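Local coordinates for quinoline 2-oxidoreductase large subunit (Pseudomonas putida, PDB 1T3Q), which is the molybdenum-cofactor-carrying large subunit of an enzyme that hydroxylates quinoline at carbon 2, at residues 315-328 and 353-367. Numbering follows the deposited sequence.
With SO4 (sulfate ion), chain K.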
ATOM      1  N   LEU B 315      55.709 -11.586  -4.021  1.00 19.34           N
ATOM      2  CA  LEU B 315      54.719 -10.859  -4.797  1.00 19.76           C
ATOM      3  C   LEU B 315      54.700  -9.420  -4.312  1.00 19.75           C
ATOM      4  O   LEU B 315      54.532  -9.143  -3.122  1.00 18.97           O
ATOM      5  CB  LEU B 315      53.330 -11.481  -4.644  1.00 18.36           C
ATOM      6  CG  LEU B 315      52.223 -10.800  -5.466  1.00 22.79           C
ATOM      7  CD1 LEU B 315      51.062 -11.752  -5.660  1.00 23.12           C
ATOM      8  CD2 LEU B 315      51.757  -9.531  -4.767  1.00 22.16           C
ATOM      9  N   GLU B 316      54.878  -8.503  -5.247  1.00 20.67           N
ATOM     10  CA  GLU B 316      54.866  -7.085  -4.930  1.00 21.30           C
ATOM     11  C   GLU B 316      53.700  -6.443  -5.673  1.00 20.44           C
ATOM     12  O   GLU B 316      53.452  -6.766  -6.834  1.00 20.08           O
ATOM     13  CB  GLU B 316      56.185  -6.460  -5.374  1.00 23.86           C
ATOM     14  CG  GLU B 316      56.286  -4.968  -5.174  1.00 31.39           C
ATOM     15  CD  GLU B 316      57.707  -4.468  -5.368  1.00 37.03           C
ATOM     16  OE1 GLU B 316      58.327  -4.824  -6.395  1.00 39.61           O
ATOM     17  OE2 GLU B 316      58.200  -3.723  -4.493  1.00 40.69           O
ATOM     18  N   ASN B 317      52.971  -5.553  -5.005  1.00 20.14           N
ATOM     19  CA  ASN B 317      51.855  -4.882  -5.663  1.00 21.76           C
ATOM     20  C   ASN B 317      51.575  -3.495  -5.120  1.00 21.02           C
ATOM     21  O   ASN B 317      51.329  -3.315  -3.929  1.00 23.75           O
ATOM     22  CB  ASN B 317      50.570  -5.707  -5.562  1.00 19.46           C
ATOM     23  CG  ASN B 317      49.453  -5.157  -6.454  1.00 20.33           C
ATOM     24  OD1 ASN B 317      48.313  -4.994  -6.019  1.00 23.13           O
ATOM     25  ND2 ASN B 317      49.782  -4.882  -7.709  1.00 16.44           N
ATOM     26  N   ARG B 318      51.621  -2.518  -6.014  1.00 23.46           N
ATOM     27  CA  ARG B 318      51.332  -1.129  -5.679  1.00 22.27           C
ATOM     28  C   ARG B 318      49.981  -0.903  -6.351  1.00 21.20           C
ATOM     29  O   ARG B 318      49.885  -0.886  -7.578  1.00 21.28           O
ATOM     30  CB  ARG B 318      52.399  -0.212  -6.275  1.00 23.81           C
ATOM     31  CG  ARG B 318      52.117   1.280  -6.172  1.00 28.37           C
ATOM     32  CD  ARG B 318      53.253   2.055  -6.832  1.00 30.23           C
ATOM     33  NE  ARG B 318      52.930   3.458  -7.083  1.00 33.19           N
ATOM     34  CZ  ARG B 318      52.844   4.391  -6.142  1.00 33.84           C
ATOM     35  NH1 ARG B 318      53.060   4.082  -4.871  1.00 35.28           N
ATOM     36  NH2 ARG B 318      52.540   5.637  -6.477  1.00 33.76           N
ATOM     37  N   SER B 319      48.941  -0.763  -5.543  1.00 20.25           N
ATOM     38  CA  SER B 319      47.591  -0.590  -6.058  1.00 20.51           C
ATOM     39  C   SER B 319      47.055   0.815  -5.809  1.00 19.49           C
ATOM     40  O   SER B 319      47.062   1.297  -4.679  1.00 19.08           O
ATOM     41  CB  SER B 319      46.673  -1.628  -5.402  1.00 20.99           C
ATOM     42  OG  SER B 319      45.376  -1.618  -5.970  1.00 21.40           O
ATOM     43  N   ILE B 320      46.581   1.466  -6.867  1.00 19.23           N
ATOM     44  CA  ILE B 320      46.042   2.816  -6.747  1.00 18.97           C
ATOM     45  C   ILE B 320      44.635   2.872  -7.331  1.00 19.31           C
ATOM     46  O   ILE B 320      44.389   2.368  -8.426  1.00 19.79           O
ATOM     47  CB  ILE B 320      46.918   3.840  -7.493  1.00 18.63           C
ATOM     48  CG1 ILE B 320      48.383   3.675  -7.082  1.00 20.60           C
ATOM     49  CG2 ILE B 320      46.443   5.255  -7.169  1.00 18.21           C
ATOM     50  CD1 ILE B 320      49.354   4.445  -7.956  1.00 23.21           C
ATOM     51  N   THR B 321      43.723   3.494  -6.593  1.00 19.12           N
ATOM     52  CA  THR B 321      42.331   3.617  -7.007  1.00 19.45           C
ATOM     53  C   THR B 321      41.952   5.050  -7.359  1.00 20.39           C
ATOM     54  O   THR B 321      42.294   5.989  -6.633  1.00 19.74           O
ATOM     55  CB  THR B 321      41.379   3.141  -5.876  1.00 20.66           C
ATOM     56  OG1 THR B 321      41.560   1.737  -5.649  1.00 21.55           O
ATOM     57  CG2 THR B 321      39.925   3.408  -6.239  1.00 22.31           C
ATOM     58  N   ASP B 322      41.259   5.212  -8.485  1.00 20.20           N
ATOM     59  CA  ASP B 322      40.771   6.526  -8.903  1.00 20.55           C
ATOM     60  C   ASP B 322      39.435   6.587  -8.169  1.00 20.72           C
ATOM     61  O   ASP B 322      38.441   6.016  -8.626  1.00 20.36           O
ATOM     62  CB  ASP B 322      40.551   6.564 -10.418  1.00 20.99           C
ATOM     63  CG  ASP B 322      40.110   7.932 -10.906  1.00 20.16           C
ATOM     64  OD1 ASP B 322      39.106   8.451 -10.376  1.00 20.53           O
ATOM     65  OD2 ASP B 322      40.764   8.485 -11.818  1.00 21.79           O
ATOM     66  N   GLY B 323      39.412   7.275  -7.031  1.00 18.36           N
ATOM     67  CA  GLY B 323      38.210   7.313  -6.216  1.00 18.16           C
ATOM     68  C   GLY B 323      37.102   8.314  -6.465  1.00 16.76           C
ATOM     69  O   GLY B 323      36.029   8.199  -5.873  1.00 17.14           O
ATOM     70  N   GLY B 324      37.329   9.289  -7.328  1.00 16.67           N
ATOM     71  CA  GLY B 324      36.285  10.267  -7.558  1.00 17.34           C
ATOM     72  C   GLY B 324      36.348  11.347  -6.497  1.00 19.48           C
ATOM     73  O   GLY B 324      37.240  11.339  -5.641  1.00 17.78           O
ATOM     74  N   ALA B 325      35.379  12.256  -6.541  1.00 20.46           N
ATOM     75  CA  ALA B 325      35.317  13.404  -5.643  1.00 20.89           C
ATOM     76  C   ALA B 325      35.015  13.158  -4.174  1.00 21.52           C
ATOM     77  O   ALA B 325      35.451  13.937  -3.324  1.00 20.08           O
ATOM     78  CB  ALA B 325      34.321  14.423  -6.195  1.00 20.64           C
ATOM     79  N   TYR B 326      34.264  12.100  -3.873  1.00 18.87           N
ATOM     80  CA  TYR B 326      33.893  11.790  -2.493  1.00 19.26           C
ATOM     81  C   TYR B 326      33.964  10.290  -2.230  1.00 19.91           C
ATOM     82  O   TYR B 326      34.193   9.492  -3.143  1.00 19.07           O
ATOM     83  CB  TYR B 326      32.449  12.224  -2.216  1.00 18.97           C
ATOM     84  CG  TYR B 326      32.106  13.645  -2.611  1.00 20.50           C
ATOM     85  CD1 TYR B 326      32.457  14.723  -1.796  1.00 19.97           C
ATOM     86  CD2 TYR B 326      31.421  13.909  -3.798  1.00 20.37           C
ATOM     87  CE1 TYR B 326      32.130  16.032  -2.154  1.00 19.62           C
ATOM     88  CE2 TYR B 326      31.092  15.216  -4.167  1.00 20.25           C
ATOM     89  CZ  TYR B 326      31.451  16.272  -3.337  1.00 20.25           C
ATOM     90  OH  TYR B 326      31.125  17.564  -3.696  1.00 18.75           O
ATOM     91  N   ASN B 327      33.755   9.922  -0.971  1.00 19.00           N
ATOM     92  CA  ASN B 327      33.718   8.523  -0.581  1.00 19.86           C
ATOM     93  C   ASN B 327      32.247   8.151  -0.653  1.00 19.10           C
ATOM     94  O   ASN B 327      31.403   8.867  -0.118  1.00 17.57           O
ATOM     95  CB  ASN B 327      34.175   8.323   0.869  1.00 20.79           C
ATOM     96  CG  ASN B 327      35.671   8.430   1.040  1.00 20.61           C
ATOM     97  OD1 ASN B 327      36.165   9.355   1.684  1.00 22.68           O
ATOM     98  ND2 ASN B 327      36.402   7.478   0.477  1.00 16.55           N
ATOM     99  N   ASN B 328      31.933   7.049  -1.322  1.00 19.12           N
ATOM    100  CA  ASN B 328      30.552   6.597  -1.390  1.00 18.30           C
ATOM    101  C   ASN B 328      30.243   6.047  -0.001  1.00 17.56           C
ATOM    102  O   ASN B 328      31.154   5.670   0.737  1.00 17.47           O
ATOM    103  CB  ASN B 328      30.407   5.454  -2.398  1.00 17.52           C
ATOM    104  CG  ASN B 328      31.164   4.208  -1.965  1.00 14.52           C
ATOM    105  OD1 ASN B 328      32.261   3.928  -2.449  1.00 16.70           O
ATOM    106  ND2 ASN B 328      30.586   3.467  -1.029  1.00 12.43           N
ATOM    107  N   VAL B 353      55.844 -10.773   0.853  1.00 20.49           N
ATOM    108  CA  VAL B 353      54.914  -9.850   0.218  1.00 20.42           C
ATOM    109  C   VAL B 353      55.134  -8.393   0.604  1.00 22.08           C
ATOM    110  O   VAL B 353      55.454  -8.074   1.751  1.00 21.96           O
ATOM    111  CB  VAL B 353      53.454 -10.214   0.571  1.00 19.85           C
ATOM    112  CG1 VAL B 353      52.482  -9.269  -0.147  1.00 19.22           C
ATOM    113  CG2 VAL B 353      53.174 -11.661   0.198  1.00 17.69           C
ATOM    114  N   SER B 354      54.958  -7.510  -0.371  1.00 22.51           N
ATOM    115  CA  SER B 354      55.085  -6.081  -0.137  1.00 22.42           C
ATOM    116  C   SER B 354      54.018  -5.406  -0.978  1.00 22.81           C
ATOM    117  O   SER B 354      54.082  -5.417  -2.207  1.00 21.97           O
ATOM    118  CB  SER B 354      56.464  -5.573  -0.548  1.00 23.70           C
ATOM    119  OG  SER B 354      56.545  -4.172  -0.342  1.00 25.37           O
ATOM    120  N   GLU B 355      53.022  -4.834  -0.316  1.00 22.53           N
ATOM    121  CA  GLU B 355      51.957  -4.176  -1.039  1.00 24.03           C
ATOM    122  C   GLU B 355      51.508  -2.907  -0.364  1.00 23.82           C
ATOM    123  O   GLU B 355      51.672  -2.735   0.845  1.00 22.28           O
ATOM    124  CB  GLU B 355      50.759  -5.123  -1.215  1.00 24.53           C
ATOM    125  CG  GLU B 355      50.121  -5.651   0.067  1.00 27.91           C
ATOM    126  CD  GLU B 355      49.401  -4.586   0.872  1.00 29.92           C
ATOM    127  OE1 GLU B 355      48.730  -3.720   0.267  1.00 30.83           O
ATOM    128  OE2 GLU B 355      49.491  -4.624   2.119  1.00 30.61           O
ATOM    129  N   GLU B 356      50.947  -2.012  -1.165  1.00 22.59           N
ATOM    130  CA  GLU B 356      50.436  -0.755  -0.661  1.00 22.53           C
ATOM    131  C   GLU B 356      49.173  -0.423  -1.439  1.00 20.86           C
ATOM    132  O   GLU B 356      49.101  -0.648  -2.651  1.00 19.91           O
ATOM    133  CB  GLU B 356      51.453   0.368  -0.848  1.00 22.76           C
ATOM    134  CG  GLU B 356      51.048   1.661  -0.142  1.00 25.92           C
ATOM    135  CD  GLU B 356      52.037   2.796  -0.360  1.00 28.04           C
ATOM    136  OE1 GLU B 356      51.983   3.787   0.398  1.00 31.36           O
ATOM    137  OE2 GLU B 356      52.863   2.703  -1.290  1.00 29.42           O
ATOM    138  N   SER B 357      48.191   0.105  -0.726  1.00 19.82           N
ATOM    139  CA  SER B 357      46.919   0.494  -1.306  1.00 21.78           C
ATOM    140  C   SER B 357      46.784   2.011  -1.199  1.00 21.37           C
ATOM    141  O   SER B 357      46.910   2.568  -0.110  1.00 21.72           O
ATOM    142  CB  SER B 357      45.777  -0.177  -0.543  1.00 22.38           C
ATOM    143  OG  SER B 357      44.523   0.284  -1.009  1.00 32.54           O
ATOM    144  N   ILE B 358      46.528   2.670  -2.325  1.00 19.81           N
ATOM    145  CA  ILE B 358      46.371   4.123  -2.346  1.00 20.20           C
ATOM    146  C   ILE B 358      45.056   4.504  -3.026  1.00 21.10           C
ATOM    147  O   ILE B 358      44.781   4.067  -4.146  1.00 20.75           O
ATOM    148  CB  ILE B 358      47.514   4.807  -3.135  1.00 20.56           C
ATOM    149  CG1 ILE B 358      48.874   4.363  -2.591  1.00 19.43           C
ATOM    150  CG2 ILE B 358      47.380   6.327  -3.034  1.00 21.94           C
ATOM    151  CD1 ILE B 358      50.037   4.777  -3.471  1.00 21.24           C
ATOM    152  N   ALA B 359      44.250   5.316  -2.348  1.00 18.85           N
ATOM    153  CA  ALA B 359      42.979   5.781  -2.897  1.00 18.39           C
ATOM    154  C   ALA B 359      43.105   7.291  -3.044  1.00 19.92           C
ATOM    155  O   ALA B 359      43.372   7.988  -2.066  1.00 20.80           O
ATOM    156  CB  ALA B 359      41.831   5.441  -1.947  1.00 17.12           C
ATOM    157  N   VAL B 360      42.931   7.798  -4.259  1.00 20.39           N
ATOM    158  CA  VAL B 360      43.038   9.235  -4.482  1.00 21.15           C
ATOM    159  C   VAL B 360      41.754   9.850  -5.001  1.00 21.96           C
ATOM    160  O   VAL B 360      41.019   9.240  -5.785  1.00 20.77           O
ATOM    161  CB  VAL B 360      44.169   9.582  -5.475  1.00 20.65           C
ATOM    162  CG1 VAL B 360      45.502   9.128  -4.913  1.00 22.07           C
ATOM    163  CG2 VAL B 360      43.901   8.928  -6.835  1.00 21.66           C
ATOM    164  N   ALA B 361      41.491  11.070  -4.551  1.00 20.79           N
ATOM    165  CA  ALA B 361      40.309  11.795  -4.976  1.00 21.57           C
ATOM    166  C   ALA B 361      40.570  12.427  -6.335  1.00 22.08           C
ATOM    167  O   ALA B 361      41.663  12.936  -6.599  1.00 22.70           O
ATOM    168  CB  ALA B 361      39.959  12.867  -3.951  1.00 21.76           C
ATOM    169  N   THR B 362      39.564  12.376  -7.201  1.00 20.11           N
ATOM    170  CA  THR B 362      39.651  12.955  -8.532  1.00 18.57           C
ATOM    171  C   THR B 362      38.313  13.642  -8.761  1.00 17.47           C
ATOM    172  O   THR B 362      37.342  13.360  -8.060  1.00 18.12           O
ATOM    173  CB  THR B 362      39.848  11.874  -9.617  1.00 19.67           C
ATOM    174  OG1 THR B 362      38.757  10.950  -9.568  1.00 19.92           O
ATOM    175  CG2 THR B 362      41.151  11.118  -9.399  1.00 19.10           C
ATOM    176  N   ASN B 363      38.252  14.550  -9.725  1.00 18.89           N
ATOM    177  CA  ASN B 363      36.998  15.235  -9.988  1.00 18.75           C
ATOM    178  C   ASN B 363      36.125  14.429 -10.949  1.00 19.04           C
ATOM    179  O   ASN B 363      35.923  14.799 -12.103  1.00 18.75           O
ATOM    180  CB  ASN B 363      37.272  16.644 -10.516  1.00 18.85           C
ATOM    181  CG  ASN B 363      37.833  17.559  -9.436  1.00 18.56           C
ATOM    182  OD1 ASN B 363      38.989  17.973  -9.491  1.00 18.91           O
ATOM    183  ND2 ASN B 363      37.014  17.857  -8.434  1.00 14.73           N
ATOM    184  N   LYS B 364      35.624  13.310 -10.434  1.00 19.98           N
ATOM    185  CA  LYS B 364      34.764  12.396 -11.179  1.00 18.33           C
ATOM    186  C   LYS B 364      33.726  11.917 -10.183  1.00 20.04           C
ATOM    187  O   LYS B 364      33.843  12.187  -8.987  1.00 19.47           O
ATOM    188  CB  LYS B 364      35.577  11.207 -11.681  1.00 18.57           C
ATOM    189  CG  LYS B 364      36.746  11.590 -12.566  1.00 17.67           C
ATOM    190  CD  LYS B 364      37.609  10.386 -12.906  1.00 19.19           C
ATOM    191  CE  LYS B 364      38.818  10.813 -13.728  1.00 18.77           C
ATOM    192  NZ  LYS B 364      39.671   9.672 -14.127  1.00 18.93           N
ATOM    193  N   CYS B 365      32.701  11.210 -10.642  1.00 20.21           N
ATOM    194  CA  CYS B 365      31.724  10.750  -9.677  1.00 20.96           C
ATOM    195  C   CYS B 365      32.444   9.739  -8.785  1.00 18.81           C
ATOM    196  O   CYS B 365      33.414   9.095  -9.201  1.00 16.44           O
ATOM    197  CB  CYS B 365      30.519  10.112 -10.367  1.00 26.49           C
ATOM    198  SG  CYS B 365      30.826   8.469 -10.954  1.00 38.07           S
ATOM    199  N   PRO B 366      32.003   9.615  -7.532  1.00 18.40           N
ATOM    200  CA  PRO B 366      32.656   8.666  -6.631  1.00 19.53           C
ATOM    201  C   PRO B 366      32.704   7.231  -7.129  1.00 19.83           C
ATOM    202  O   PRO B 366      31.773   6.741  -7.776  1.00 18.99           O
ATOM    203  CB  PRO B 366      31.871   8.812  -5.322  1.00 19.86           C
ATOM    204  CG  PRO B 366      30.609   9.527  -5.707  1.00 22.33           C
ATOM    205  CD  PRO B 366      31.011  10.431  -6.817  1.00 18.76           C
ATOM    206  N   ILE B 367      33.819   6.573  -6.843  1.00 19.04           N
ATOM    207  CA  ILE B 367      33.986   5.180  -7.210  1.00 18.58           C
ATOM    208  C   ILE B 367      33.087   4.447  -6.224  1.00 17.79           C
ATOM    209  O   ILE B 367      32.863   4.921  -5.113  1.00 17.43           O
ATOM    210  CB  ILE B 367      35.461   4.735  -7.043  1.00 19.03           C
ATOM    211  CG1 ILE B 367      35.749   3.542  -7.954  1.00 18.89           C
ATOM    212  CG2 ILE B 367      35.757   4.392  -5.591  1.00 20.53           C
ATOM    213  CD1 ILE B 367      35.741   3.892  -9.434  1.00 20.71           C
TER
HETATM  214  S   SO4 K3101      53.743   8.186  -4.047  1.00 59.62           S
HETATM  215  O1  SO4 K3101      54.844   7.897  -3.105  1.00 60.20           O
HETATM  216  O2  SO4 K3101      54.302   8.640  -5.336  1.00 61.12           O
HETATM  217  O3  SO4 K3101      52.954   6.964  -4.266  1.00 60.55           O
HETATM  218  O4  SO4 K3101      52.875   9.238  -3.486  1.00 59.83           O
HETATM  219  O   HOH W   1      53.698   1.859  -3.383  1.00 39.48           O
HETATM  220  O   HOH W   2      33.996   6.725  -3.399  1.00 18.76           O
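A parallel ladder, from Leu315 beside Val353 to Asp322 beside Val360, pairs the two strands of a beta-alpha-beta unit whose connecting chain includes helix 337-342. The N-H donors come from the two strands in turn; Ser319 N gives a nearly straight bond to Glu356 O (2.9 Å, 171° at the hydrogen). On the face carrying Arg318, Ile320 and Ile358, the two isoleucines lie side by side, Ile320 CG1 4.1 Å from Ile358 CD1. The extended Arg318 chain brings its guanidinium past that methyl, and NH1 and NH2 both reach O3 of a sulfate, probably from the crystallisation liquor, to which Arg168 also hydrogen-bonds. In this molybdopterin cofactor-binding domain, Asp322 sends its carboxylate across to Thr362 and Lys364: with CG anti to the backbone N (chi1 -177°), OD1 accepts from Thr362 OG1 at 2.6 Å, and OD2 takes Lys364 NZ at 2.8 Å from above the carboxylate plane. Arg195 also salt-bridges OD1, so the carboxylate faces two cations. An asparagine here would probably leave Lys364 and Arg195 without their shared counter-charge. Beyond it, Gly323 O receives Ile367 N (2.9 Å) and Ala325 N donates to Lys364 O (2.9 Å); between them Gly324 passes where a CB would run into Cys365 O.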